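Local coordinates for IPT/TIG domain-containing protein BACOVA_02650 (Bacteroides ovatus, PDB 5E7G) that binds xyloglucan at the cell surface, probably before the polysaccharide is carried into the periplasm for degradation, at residues T22-G27 against Y94-L99; G125-V130 against S163-T168; T137-K142 against E176-V181. All coordinates share one frame; numbering follows the deposited sequence.

The three contacts lie in the two N-terminal immunoglobulin-like IPT/TIG modules of an elongated chain, whose xyloglucan-binding pocket, with W297, W331 and Y433, belongs to the C-terminal domain. Interaction 1 is a short parallel strand pair in the first module; interaction 2 packs a loop into the sandwich of the second, and interaction 3 lays a loop on its surface. Interactions 1 and 2 have centres about 22 Å apart but meet across the module boundary, where H97 NE2 lies 3.0 Å from E129 OE1 in a weak hydrogen bond. Interactions 2 and 3 are closer, about 16 Å between centres, and their segments meet in the core: I165 CD1 is 3.6 Å from V181 CG1. Interactions 1 and 3 do not touch.

Interaction 1: T22-G27 against Y94-L99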
ATOM      1  N   THR A  22     -11.259  43.989   8.797  1.00 75.53           N
ATOM      2  CA  THR A  22     -11.588  43.507  10.136  1.00 74.14           C
ATOM      3  C   THR A  22     -10.911  42.163  10.450  1.00 75.31           C
ATOM      4  O   THR A  22     -10.731  41.817  11.620  1.00 70.21           O
ATOM      5  CB  THR A  22     -13.115  43.359  10.318  1.00 73.03           C
ATOM      6  OG1 THR A  22     -13.659  42.581   9.243  1.00 77.36           O
ATOM      7  CG2 THR A  22     -13.784  44.730  10.349  1.00 73.72           C
ATOM      8  N   ASP A  23     -10.550  41.410   9.411  1.00 68.55           N
ATOM      9  CA  ASP A  23      -9.801  40.163   9.574  1.00 55.59           C
ATOM     10  C   ASP A  23      -8.303  40.456   9.575  1.00 59.60           C
ATOM     11  O   ASP A  23      -7.819  41.267   8.784  1.00 68.62           O
ATOM     12  CB  ASP A  23     -10.135  39.165   8.459  1.00 55.51           C
ATOM     13  CG  ASP A  23     -11.530  38.566   8.591  1.00 62.54           C
ATOM     14  OD1 ASP A  23     -12.115  38.603   9.693  1.00 64.91           O
ATOM     15  OD2 ASP A  23     -12.040  38.039   7.581  1.00 67.27           O
ATOM     16  N   VAL A  24      -7.573  39.797  10.467  1.00 54.72           N
ATOM     17  CA  VAL A  24      -6.148  40.056  10.633  1.00 55.85           C
ATOM     18  C   VAL A  24      -5.407  38.796  11.057  1.00 56.11           C
ATOM     19  O   VAL A  24      -5.927  37.992  11.825  1.00 54.43           O
ATOM     20  CB  VAL A  24      -5.897  41.156  11.685  1.00 64.99           C
ATOM     21  CG1 VAL A  24      -4.408  41.438  11.831  1.00 69.05           C
ATOM     22  CG2 VAL A  24      -6.629  42.437  11.310  1.00 71.68           C
ATOM     23  N   ASN A  25      -4.188  38.635  10.549  1.00 54.17           N
ATOM     24  CA  ASN A  25      -3.332  37.524  10.938  1.00 61.33           C
ATOM     25  C   ASN A  25      -2.463  37.893  12.141  1.00 64.18           C
ATOM     26  O   ASN A  25      -2.060  39.051  12.287  1.00 54.66           O
ATOM     27  CB  ASN A  25      -2.434  37.092   9.772  1.00 65.37           C
ATOM     28  CG  ASN A  25      -3.190  36.319   8.703  1.00 70.55           C
ATOM     29  OD1 ASN A  25      -3.481  35.134   8.867  1.00 74.58           O
ATOM     30  ND2 ASN A  25      -3.504  36.987   7.602  1.00 77.48           N
ATOM     31  N   PRO A  26      -2.173  36.916  13.014  1.00 57.00           N
ATOM     32  CA  PRO A  26      -1.230  37.199  14.098  1.00 56.49           C
ATOM     33  C   PRO A  26       0.118  37.666  13.556  1.00 54.51           C
ATOM     34  O   PRO A  26       0.577  37.155  12.535  1.00 64.52           O
ATOM     35  CB  PRO A  26      -1.103  35.853  14.818  1.00 49.12           C
ATOM     36  CG  PRO A  26      -2.352  35.125  14.485  1.00 58.68           C
ATOM     37  CD  PRO A  26      -2.718  35.552  13.100  1.00 57.80           C
ATOM     38  N   GLY A  27       0.729  38.642  14.214  1.00 56.67           N
ATOM     39  CA  GLY A  27       2.056  39.089  13.833  1.00 54.25           C
ATOM     40  C   GLY A  27       2.050  40.309  12.937  1.00 47.48           C
ATOM     41  O   GLY A  27       3.066  40.981  12.829  1.00 64.89           O
ATOM     42  N   TYR A  94     -13.412  47.999  19.775  1.00 45.60           N
ATOM     43  CA  TYR A  94     -13.772  47.827  18.377  1.00 48.50           C
ATOM     44  C   TYR A  94     -13.575  46.365  17.990  1.00 52.27           C
ATOM     45  O   TYR A  94     -12.537  45.774  18.291  1.00 44.19           O
ATOM     46  CB  TYR A  94     -12.925  48.753  17.502  1.00 55.18           C
ATOM     47  CG  TYR A  94     -13.294  48.759  16.037  1.00 62.23           C
ATOM     48  CD1 TYR A  94     -14.374  49.498  15.574  1.00 63.26           C
ATOM     49  CD2 TYR A  94     -12.546  48.044  15.112  1.00 69.67           C
ATOM     50  CE1 TYR A  94     -14.705  49.515  14.232  1.00 64.73           C
ATOM     51  CE2 TYR A  94     -12.870  48.055  13.767  1.00 69.49           C
ATOM     52  CZ  TYR A  94     -13.947  48.791  13.333  1.00 67.47           C
ATOM     53  OH  TYR A  94     -14.264  48.799  11.994  1.00 79.29           O
ATOM     54  N   ASN A  95     -14.572  45.774  17.344  1.00 53.39           N
ATOM     55  CA  ASN A  95     -14.495  44.359  16.991  1.00 51.10           C
ATOM     56  C   ASN A  95     -13.532  44.102  15.853  1.00 53.22           C
ATOM     57  O   ASN A  95     -13.510  44.830  14.864  1.00 66.33           O
ATOM     58  CB  ASN A  95     -15.873  43.822  16.624  1.00 52.01           C
ATOM     59  CG  ASN A  95     -16.806  43.773  17.809  1.00 49.79           C
ATOM     60  OD1 ASN A  95     -16.385  43.949  18.953  1.00 53.38           O
ATOM     61  ND2 ASN A  95     -18.080  43.526  17.547  1.00 63.96           N
ATOM     62  N   MET A  96     -12.726  43.058  16.012  1.00 49.48           N
ATOM     63  CA  MET A  96     -11.784  42.642  14.980  1.00 63.46           C
ATOM     64  C   MET A  96     -11.485  41.158  15.156  1.00 57.43           C
ATOM     65  O   MET A  96     -11.501  40.644  16.277  1.00 62.14           O
ATOM     66  CB  MET A  96     -10.495  43.469  15.032  1.00 46.67           C
ATOM     67  CG  MET A  96      -9.538  43.071  16.142  1.00 53.12           C
ATOM     68  SD  MET A  96      -7.982  43.985  16.142  1.00 70.22           S
ATOM     69  CE  MET A  96      -7.355  43.619  14.512  1.00 49.53           C
ATOM     70  N   HIS A  97     -11.208  40.476  14.050  1.00 59.21           N
ATOM     71  CA  HIS A  97     -11.063  39.026  14.053  1.00 48.28           C
ATOM     72  C   HIS A  97      -9.640  38.601  13.729  1.00 51.88           C
ATOM     73  O   HIS A  97      -9.194  38.725  12.589  1.00 54.55           O
ATOM     74  CB  HIS A  97     -12.031  38.406  13.048  1.00 52.84           C
ATOM     75  CG  HIS A  97     -12.126  36.919  13.147  1.00 50.27           C
ATOM     76  ND1 HIS A  97     -11.131  36.078  12.703  1.00 52.76           N
ATOM     77  CD2 HIS A  97     -13.097  36.121  13.647  1.00 57.63           C
ATOM     78  CE1 HIS A  97     -11.486  34.826  12.919  1.00 51.47           C
ATOM     79  NE2 HIS A  97     -12.675  34.824  13.491  1.00 56.47           N
ATOM     80  N   VAL A  98      -8.929  38.100  14.736  1.00 47.81           N
ATOM     81  CA  VAL A  98      -7.596  37.560  14.521  1.00 46.07           C
ATOM     82  C   VAL A  98      -7.738  36.128  13.990  1.00 57.83           C
ATOM     83  O   VAL A  98      -8.309  35.256  14.657  1.00 50.93           O
ATOM     84  CB  VAL A  98      -6.749  37.578  15.807  1.00 49.12           C
ATOM     85  CG1 VAL A  98      -5.323  37.150  15.505  1.00 46.61           C
ATOM     86  CG2 VAL A  98      -6.755  38.962  16.433  1.00 47.36           C
ATOM     87  N   LEU A  99      -7.216  35.900  12.789  1.00 55.11           N
ATOM     88  CA  LEU A  99      -7.449  34.662  12.044  1.00 54.14           C
ATOM     89  C   LEU A  99      -6.712  33.456  12.602  1.00 54.36           C
ATOM     90  O   LEU A  99      -5.511  33.517  12.871  1.00 57.67           O
ATOM     91  CB  LEU A  99      -7.038  34.846  10.583  1.00 56.72           C
ATOM     92  CG  LEU A  99      -7.821  35.882   9.782  1.00 53.92           C
ATOM     93  CD1 LEU A  99      -7.120  36.155   8.470  1.00 57.31           C
ATOM     94  CD2 LEU A  99      -9.239  35.405   9.545  1.00 57.65           C
TER
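V24 and M96 pack on the buried side of a two-stranded parallel ladder, in which strand 23-24 runs beside 97-98 in the first immunoglobulin-like IPT/TIG module. Three backbone hydrogen bonds hold the ladder: H97 N to T22 O, V24 N to H97 O, and L99 N to V24 O at 2.6 Å. Alternation along the strands sends V24 and V98 to the inner face, D23 and H97 to the opposite one, where Y184 packs. M96 tucks CG in between the two backbone branches (chi1 77°), and the chain then bends at chi3 (-58°), which brings CE to within 3.5 Å of V24 CG2. A flexible thioether and a branched valine suit this interior, where I30 of strand 29-35 touches both.

On the face of D23 and H97 the carboxylate of D23 is turned 68° from the imidazole plane of H97. Its OD1 approaches H97 CB at 3.4 Å, while its hydrogen bond goes to Y184 OH, a residue of the second module whose ring also stacks on H97. L99 reaches back over the partner strand with its two methyls divided: CD2 lies 4.0 Å from D23 CB, and CD1 lies 3.8 Å from N25 OD1. Beyond the ladder, P26 has no N-H to offer L99 O, which is consistent with the pairing stopping here; it places CG 3.7 Å from V98 CG1 and CD 3.5 Å from L99 O.

Interaction 2: G125-V130 against S163-T168; sequences GNFYEV and SQITLT
F127 packs its ring on I165 in the second immunoglobulin-like IPT/TIG module, where the loop leaving strand 119-125 crosses to the other sheet of the beta sandwich. F127 is the centre of an inverse gamma turn, and its CB points toward 163-168. From CB, the first torsion turns CG to the side of the backbone N, opposite the carbonyl (chi1 -68°), and CG comes 3.9 Å from I165 CD1. One branch of the ring continues along the backbone: CD2 is 3.7 Å from I165 CG1 and lies beside Q164 N, which meets the ring edge in its plane. Farther out, CE2 approaches S163 O at 3.3 Å. The other branch, through CD1, keeps near I165 CD1.

The two faces of the ring have different neighbours. I165 CD1 stands over one in a CH-pi contact, 4.1 Å from the ring centroid and 14° off its normal; G125 N lies on the opposite face, toward the rim. A flat aromatic ring suits this place because its faces can lie against a methyl and a peptide while its edge meets the strand backbone. Isoleucine suits the partner position because its long branch reaches the ring while the side chain also packs on Y156 of strand 156-158. V130 joins the apolar group, its CG2 placed 4.1 Å from I165 CD1.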
ATOM      1  N   GLY A 125      -6.367  18.785  11.220  1.00 44.03           N
ATOM      2  CA  GLY A 125      -5.915  19.780  12.173  1.00 46.05           C
ATOM      3  C   GLY A 125      -6.475  21.170  11.918  1.00 52.94           C
ATOM      4  O   GLY A 125      -6.963  21.478  10.826  1.00 46.34           O
ATOM      5  N   ASN A 126      -6.387  22.013  12.944  1.00 49.56           N
ATOM      6  CA  ASN A 126      -6.881  23.381  12.878  1.00 43.25           C
ATOM      7  C   ASN A 126      -8.360  23.433  12.495  1.00 48.16           C
ATOM      8  O   ASN A 126      -8.775  24.289  11.715  1.00 48.40           O
ATOM      9  CB  ASN A 126      -6.051  24.207  11.888  1.00 44.45           C
ATOM     10  CG  ASN A 126      -4.556  24.129  12.161  1.00 46.80           C
ATOM     11  OD1 ASN A 126      -4.117  23.833  13.274  1.00 45.30           O
ATOM     12  ND2 ASN A 126      -3.764  24.399  11.133  1.00 44.12           N
ATOM     13  N   PHE A 127      -9.159  22.526  13.048  1.00 43.77           N
ATOM     14  CA  PHE A 127     -10.598  22.546  12.807  1.00 48.71           C
ATOM     15  C   PHE A 127     -11.271  23.594  13.689  1.00 47.71           C
ATOM     16  O   PHE A 127     -12.255  23.312  14.369  1.00 54.26           O
ATOM     17  CB  PHE A 127     -11.213  21.163  13.053  1.00 51.41           C
ATOM     18  CG  PHE A 127     -10.789  20.119  12.061  1.00 47.30           C
ATOM     19  CD1 PHE A 127     -10.581  20.444  10.731  1.00 47.69           C
ATOM     20  CD2 PHE A 127     -10.597  18.811  12.461  1.00 43.34           C
ATOM     21  CE1 PHE A 127     -10.196  19.485   9.825  1.00 48.71           C
ATOM     22  CE2 PHE A 127     -10.208  17.849  11.553  1.00 46.49           C
ATOM     23  CZ  PHE A 127     -10.009  18.187  10.238  1.00 45.37           C
ATOM     24  N   TYR A 128     -10.728  24.806  13.664  1.00 57.09           N
ATOM     25  CA  TYR A 128     -11.288  25.923  14.406  1.00 50.85           C
ATOM     26  C   TYR A 128     -12.445  26.528  13.632  1.00 50.72           C
ATOM     27  O   TYR A 128     -12.391  26.622  12.405  1.00 59.37           O
ATOM     28  CB  TYR A 128     -10.222  27.003  14.652  1.00 55.52           C
ATOM     29  CG  TYR A 128      -8.951  26.507  15.310  1.00 52.58           C
ATOM     30  CD1 TYR A 128      -8.958  26.046  16.619  1.00 52.77           C
ATOM     31  CD2 TYR A 128      -7.738  26.528  14.631  1.00 55.49           C
ATOM     32  CE1 TYR A 128      -7.803  25.601  17.229  1.00 55.02           C
ATOM     33  CE2 TYR A 128      -6.568  26.087  15.238  1.00 50.94           C
ATOM     34  CZ  TYR A 128      -6.613  25.626  16.538  1.00 54.13           C
ATOM     35  OH  TYR A 128      -5.467  25.183  17.151  1.00 62.09           O
ATOM     36  N   GLU A 129     -13.487  26.938  14.345  1.00 48.68           N
ATOM     37  CA  GLU A 129     -14.526  27.772  13.748  1.00 49.34           C
ATOM     38  C   GLU A 129     -15.218  27.080  12.571  1.00 47.65           C
ATOM     39  O   GLU A 129     -15.551  27.714  11.569  1.00 53.09           O
ATOM     40  CB  GLU A 129     -13.914  29.108  13.297  1.00 49.71           C
ATOM     41  CG  GLU A 129     -13.151  29.833  14.414  1.00 52.58           C
ATOM     42  CD  GLU A 129     -12.279  30.973  13.914  1.00 53.61           C
ATOM     43  OE1 GLU A 129     -12.252  32.034  14.572  1.00 59.75           O
ATOM     44  OE2 GLU A 129     -11.606  30.803  12.878  1.00 59.41           O
ATOM     45  N   VAL A 130     -15.423  25.772  12.698  1.00 57.97           N
ATOM     46  CA  VAL A 130     -16.155  25.004  11.696  1.00 56.39           C
ATOM     47  C   VAL A 130     -17.552  25.588  11.501  1.00 54.38           C
ATOM     48  O   VAL A 130     -18.351  25.638  12.435  1.00 59.83           O
ATOM     49  CB  VAL A 130     -16.266  23.513  12.101  1.00 58.42           C
ATOM     50  CG1 VAL A 130     -17.125  22.728  11.108  1.00 58.49           C
ATOM     51  CG2 VAL A 130     -14.880  22.895  12.208  1.00 53.85           C
ATOM     52  N   SER A 163      -8.818  18.515  16.156  1.00 47.63           N
ATOM     53  CA  SER A 163      -8.073  17.617  15.277  1.00 49.15           C
ATOM     54  C   SER A 163      -8.952  16.551  14.630  1.00 48.33           C
ATOM     55  O   SER A 163      -8.535  15.907  13.661  1.00 48.07           O
ATOM     56  CB  SER A 163      -6.956  16.933  16.057  1.00 55.01           C
ATOM     57  OG  SER A 163      -7.485  16.006  16.993  1.00 46.77           O
ATOM     58  N   GLN A 164     -10.157  16.370  15.169  1.00 44.70           N
ATOM     59  CA  GLN A 164     -11.084  15.335  14.708  1.00 51.84           C
ATOM     60  C   GLN A 164     -12.542  15.792  14.706  1.00 52.04           C
ATOM     61  O   GLN A 164     -13.042  16.295  15.711  1.00 53.17           O
ATOM     62  CB  GLN A 164     -10.967  14.084  15.582  1.00 43.33           C
ATOM     63  CG  GLN A 164      -9.641  13.358  15.453  1.00 46.71           C
ATOM     64  CD  GLN A 164      -9.626  12.026  16.179  1.00 44.52           C
ATOM     65  OE1 GLN A 164     -10.633  11.589  16.729  1.00 53.72           O
ATOM     66  NE2 GLN A 164      -8.475  11.369  16.176  1.00 55.73           N
ATOM     67  N   ILE A 165     -13.217  15.602  13.575  1.00 51.18           N
ATOM     68  CA  ILE A 165     -14.648  15.843  13.472  1.00 43.17           C
ATOM     69  C   ILE A 165     -15.389  14.517  13.332  1.00 52.07           C
ATOM     70  O   ILE A 165     -15.318  13.867  12.289  1.00 56.18           O
ATOM     71  CB  ILE A 165     -15.007  16.746  12.270  1.00 48.40           C
ATOM     72  CG1 ILE A 165     -14.214  18.053  12.321  1.00 47.83           C
ATOM     73  CG2 ILE A 165     -16.519  17.036  12.258  1.00 48.12           C
ATOM     74  CD1 ILE A 165     -14.448  18.978  11.120  1.00 43.27           C
ATOM     75  N   THR A 166     -16.093  14.117  14.383  1.00 56.14           N
ATOM     76  CA  THR A 166     -16.954  12.944  14.315  1.00 52.84           C
ATOM     77  C   THR A 166     -18.321  13.361  13.799  1.00 57.51           C
ATOM     78  O   THR A 166     -18.912  14.319  14.298  1.00 62.88           O
ATOM     79  CB  THR A 166     -17.097  12.270  15.675  1.00 50.18           C
ATOM     80  OG1 THR A 166     -15.804  11.856  16.129  1.00 65.39           O
ATOM     81  CG2 THR A 166     -18.001  11.057  15.580  1.00 52.86           C
ATOM     82  N   LEU A 167     -18.816  12.640  12.796  1.00 56.81           N
ATOM     83  CA  LEU A 167     -20.068  13.000  12.141  1.00 57.66           C
ATOM     84  C   LEU A 167     -20.872  11.760  11.726  1.00 65.17           C
ATOM     85  O   LEU A 167     -20.354  10.641  11.718  1.00 59.34           O
ATOM     86  CB  LEU A 167     -19.782  13.893  10.928  1.00 54.69           C
ATOM     87  CG  LEU A 167     -18.959  13.296   9.785  1.00 57.35           C
ATOM     88  CD1 LEU A 167     -19.853  12.563   8.790  1.00 62.06           C
ATOM     89  CD2 LEU A 167     -18.157  14.381   9.074  1.00 48.26           C
ATOM     90  N   THR A 168     -22.147  11.972  11.402  1.00 60.86           N
ATOM     91  CA  THR A 168     -23.011  10.896  10.928  1.00 59.54           C
ATOM     92  C   THR A 168     -23.315  11.115   9.449  1.00 56.21           C
ATOM     93  O   THR A 168     -23.470  12.251   8.995  1.00 46.96           O
ATOM     94  CB  THR A 168     -24.330  10.811  11.741  1.00 63.54           C
ATOM     95  OG1 THR A 168     -25.174  11.923  11.420  1.00 65.57           O
ATOM     96  CG2 THR A 168     -24.035  10.798  13.240  1.00 56.45           C
TER

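Interaction 3: T137-K142 against E176-V181; sequences TEQPAK and EGYLVV
Q139 lays its CG and its amide over one face of the Y178 ring at the surface of the second IPT/TIG module, an immunoglobulin-like beta sandwich. Here the loop following strand 130-136 folds over strand 178-183. The main interaction is a CH-pi contact: Q139 CG stands over the centre of the ring, 3.4 Å from its centroid and only 10° off the normal. Beyond CG the glutamine stays stretched out (chi2 169°), laying its amide almost parallel to the ring, over the phenol end, with 12° between the planes. Q139 CD is 3.7 Å from Y178 CZ. Glutamine fits this exposed place, since its methylenes and flat amide can both lie on an aromatic face while the polar end stays at the surface.

Backbone atoms meet the same ring from other directions. T137 O comes to its edge, near the ring plane, 3.8 Å from Y178 CE2, and E138 C lies 3.8 Å from Y178 CD2. Just before the tyrosine, G177 allows the chain to turn a corner against T137; at its backbone angles a CB would run into the carbonyl O of E176, and would also lie tight against T137 CA.

The remaining contact is apolar. P140 and V180 lie alongside one another, pointing opposite ways, beside Y134 of strand 130-136, which both touch; P140 CD is 4.0 Å from V180 CG2.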
ATOM      1  N   THR A 137     -19.803  16.209  -5.302  1.00 79.63           N
ATOM      2  CA  THR A 137     -19.288  15.435  -6.427  1.00 72.53           C
ATOM      3  C   THR A 137     -18.062  16.101  -7.036  1.00 71.75           C
ATOM      4  O   THR A 137     -17.258  15.450  -7.708  1.00 78.79           O
ATOM      5  CB  THR A 137     -20.355  15.265  -7.519  1.00 71.88           C
ATOM      6  OG1 THR A 137     -20.700  16.550  -8.054  1.00 83.26           O
ATOM      7  CG2 THR A 137     -21.601  14.600  -6.952  1.00 66.78           C
ATOM      8  N   GLU A 138     -17.930  17.402  -6.800  1.00 72.79           N
ATOM      9  CA  GLU A 138     -16.813  18.180  -7.318  1.00 73.14           C
ATOM     10  C   GLU A 138     -16.279  19.123  -6.238  1.00 73.64           C
ATOM     11  O   GLU A 138     -16.925  19.335  -5.209  1.00 70.67           O
ATOM     12  CB  GLU A 138     -17.245  18.957  -8.561  1.00 76.71           C
ATOM     13  CG  GLU A 138     -18.545  19.735  -8.392  1.00 85.17           C
ATOM     14  CD  GLU A 138     -19.151  20.165  -9.719  1.00100.05           C
ATOM     15  OE1 GLU A 138     -19.251  19.313 -10.631  1.00100.68           O
ATOM     16  OE2 GLU A 138     -19.526  21.352  -9.849  1.00 97.44           O
ATOM     17  N   GLN A 139     -15.093  19.676  -6.475  1.00 69.19           N
ATOM     18  CA  GLN A 139     -14.388  20.440  -5.452  1.00 71.91           C
ATOM     19  C   GLN A 139     -14.838  21.895  -5.395  1.00 77.10           C
ATOM     20  O   GLN A 139     -15.269  22.456  -6.402  1.00 81.52           O
ATOM     21  CB  GLN A 139     -12.882  20.387  -5.702  1.00 71.53           C
ATOM     22  CG  GLN A 139     -12.282  19.002  -5.544  1.00 71.40           C
ATOM     23  CD  GLN A 139     -10.853  18.927  -6.052  1.00 73.00           C
ATOM     24  OE1 GLN A 139     -10.618  18.719  -7.244  1.00 73.75           O
ATOM     25  NE2 GLN A 139      -9.892  19.103  -5.152  1.00 67.29           N
ATOM     26  N   PRO A 140     -14.734  22.516  -4.209  1.00 79.67           N
ATOM     27  CA  PRO A 140     -15.043  23.944  -4.111  1.00 78.14           C
ATOM     28  C   PRO A 140     -13.971  24.764  -4.810  1.00 77.44           C
ATOM     29  O   PRO A 140     -12.860  24.267  -4.998  1.00 80.13           O
ATOM     30  CB  PRO A 140     -15.059  24.203  -2.599  1.00 76.92           C
ATOM     31  CG  PRO A 140     -14.176  23.155  -2.026  1.00 69.82           C
ATOM     32  CD  PRO A 140     -14.311  21.949  -2.916  1.00 73.85           C
ATOM     33  N   ALA A 141     -14.295  25.991  -5.198  1.00 83.15           N
ATOM     34  CA  ALA A 141     -13.326  26.847  -5.876  1.00 82.62           C
ATOM     35  C   ALA A 141     -12.256  27.296  -4.898  1.00 81.25           C
ATOM     36  O   ALA A 141     -12.432  27.205  -3.684  1.00 89.07           O
ATOM     37  CB  ALA A 141     -14.012  28.048  -6.493  1.00 83.23           C
ATOM     38  N   LYS A 142     -11.147  27.791  -5.436  1.00 83.77           N
ATOM     39  CA  LYS A 142     -10.064  28.309  -4.611  1.00 81.05           C
ATOM     40  C   LYS A 142     -10.526  29.475  -3.734  1.00 84.57           C
ATOM     41  O   LYS A 142      -9.894  29.788  -2.722  1.00 83.87           O
ATOM     42  CB  LYS A 142      -8.903  28.743  -5.502  1.00 80.05           C
ATOM     43  CG  LYS A 142      -7.897  27.630  -5.785  1.00 86.66           C
ATOM     44  CD  LYS A 142      -7.582  27.495  -7.271  1.00 83.72           C
ATOM     45  CE  LYS A 142      -6.152  27.014  -7.490  1.00 81.55           C
ATOM     46  NZ  LYS A 142      -5.177  28.147  -7.446  1.00 81.53           N
ATOM     47  N   GLU A 176     -19.139   8.689  -4.779  1.00 60.66           N
ATOM     48  CA  GLU A 176     -17.786   9.199  -4.928  1.00 66.75           C
ATOM     49  C   GLU A 176     -17.783  10.716  -5.049  1.00 67.21           C
ATOM     50  O   GLU A 176     -18.723  11.316  -5.573  1.00 63.76           O
ATOM     51  CB  GLU A 176     -17.103   8.586  -6.153  1.00 67.24           C
ATOM     52  CG  GLU A 176     -16.887   7.086  -6.060  1.00 67.41           C
ATOM     53  CD  GLU A 176     -15.966   6.553  -7.152  1.00 76.03           C
ATOM     54  OE1 GLU A 176     -15.381   7.363  -7.908  1.00 70.57           O
ATOM     55  OE2 GLU A 176     -15.829   5.314  -7.252  1.00 72.78           O
ATOM     56  N   GLY A 177     -16.714  11.329  -4.556  1.00 57.02           N
ATOM     57  CA  GLY A 177     -16.569  12.767  -4.619  1.00 65.14           C
ATOM     58  C   GLY A 177     -15.636  13.268  -3.541  1.00 64.57           C
ATOM     59  O   GLY A 177     -14.528  12.753  -3.373  1.00 54.17           O
ATOM     60  N   TYR A 178     -16.102  14.265  -2.796  1.00 63.17           N
ATOM     61  CA  TYR A 178     -15.275  14.944  -1.814  1.00 57.04           C
ATOM     62  C   TYR A 178     -16.026  15.215  -0.524  1.00 61.04           C
ATOM     63  O   TYR A 178     -17.251  15.327  -0.512  1.00 58.11           O
ATOM     64  CB  TYR A 178     -14.751  16.252  -2.401  1.00 53.38           C
ATOM     65  CG  TYR A 178     -13.954  16.038  -3.662  1.00 57.16           C
ATOM     66  CD1 TYR A 178     -12.586  15.807  -3.611  1.00 59.88           C
ATOM     67  CD2 TYR A 178     -14.571  16.045  -4.903  1.00 61.76           C
ATOM     68  CE1 TYR A 178     -11.850  15.601  -4.765  1.00 59.86           C
ATOM     69  CE2 TYR A 178     -13.845  15.838  -6.062  1.00 61.50           C
ATOM     70  CZ  TYR A 178     -12.484  15.617  -5.987  1.00 64.77           C
ATOM     71  OH  TYR A 178     -11.753  15.412  -7.134  1.00 70.73           O
ATOM     72  N   LEU A 179     -15.272  15.286   0.567  1.00 62.40           N
ATOM     73  CA  LEU A 179     -15.782  15.780   1.835  1.00 56.82           C
ATOM     74  C   LEU A 179     -15.101  17.117   2.098  1.00 56.29           C
ATOM     75  O   LEU A 179     -13.892  17.250   1.901  1.00 53.16           O
ATOM     76  CB  LEU A 179     -15.516  14.786   2.963  1.00 53.22           C
ATOM     77  CG  LEU A 179     -15.993  15.199   4.358  1.00 50.54           C
ATOM     78  CD1 LEU A 179     -16.377  13.968   5.163  1.00 46.38           C
ATOM     79  CD2 LEU A 179     -14.922  15.995   5.097  1.00 49.07           C
ATOM     80  N   VAL A 180     -15.883  18.103   2.522  1.00 59.70           N
ATOM     81  CA  VAL A 180     -15.378  19.449   2.753  1.00 54.30           C
ATOM     82  C   VAL A 180     -15.672  19.901   4.178  1.00 60.75           C
ATOM     83  O   VAL A 180     -16.797  19.767   4.660  1.00 50.87           O
ATOM     84  CB  VAL A 180     -15.992  20.462   1.771  1.00 55.58           C
ATOM     85  CG1 VAL A 180     -15.488  21.874   2.067  1.00 64.51           C
ATOM     86  CG2 VAL A 180     -15.661  20.076   0.343  1.00 55.86           C
ATOM     87  N   VAL A 181     -14.647  20.433   4.839  1.00 55.65           N
ATOM     88  CA  VAL A 181     -14.799  21.076   6.134  1.00 51.61           C
ATOM     89  C   VAL A 181     -14.655  22.569   5.914  1.00 49.86           C
ATOM     90  O   VAL A 181     -13.593  23.051   5.524  1.00 58.78           O
ATOM     91  CB  VAL A 181     -13.767  20.574   7.162  1.00 57.92           C
ATOM     92  CG1 VAL A 181     -13.846  21.381   8.462  1.00 52.27           C
ATOM     93  CG2 VAL A 181     -13.991  19.097   7.445  1.00 42.24           C
TER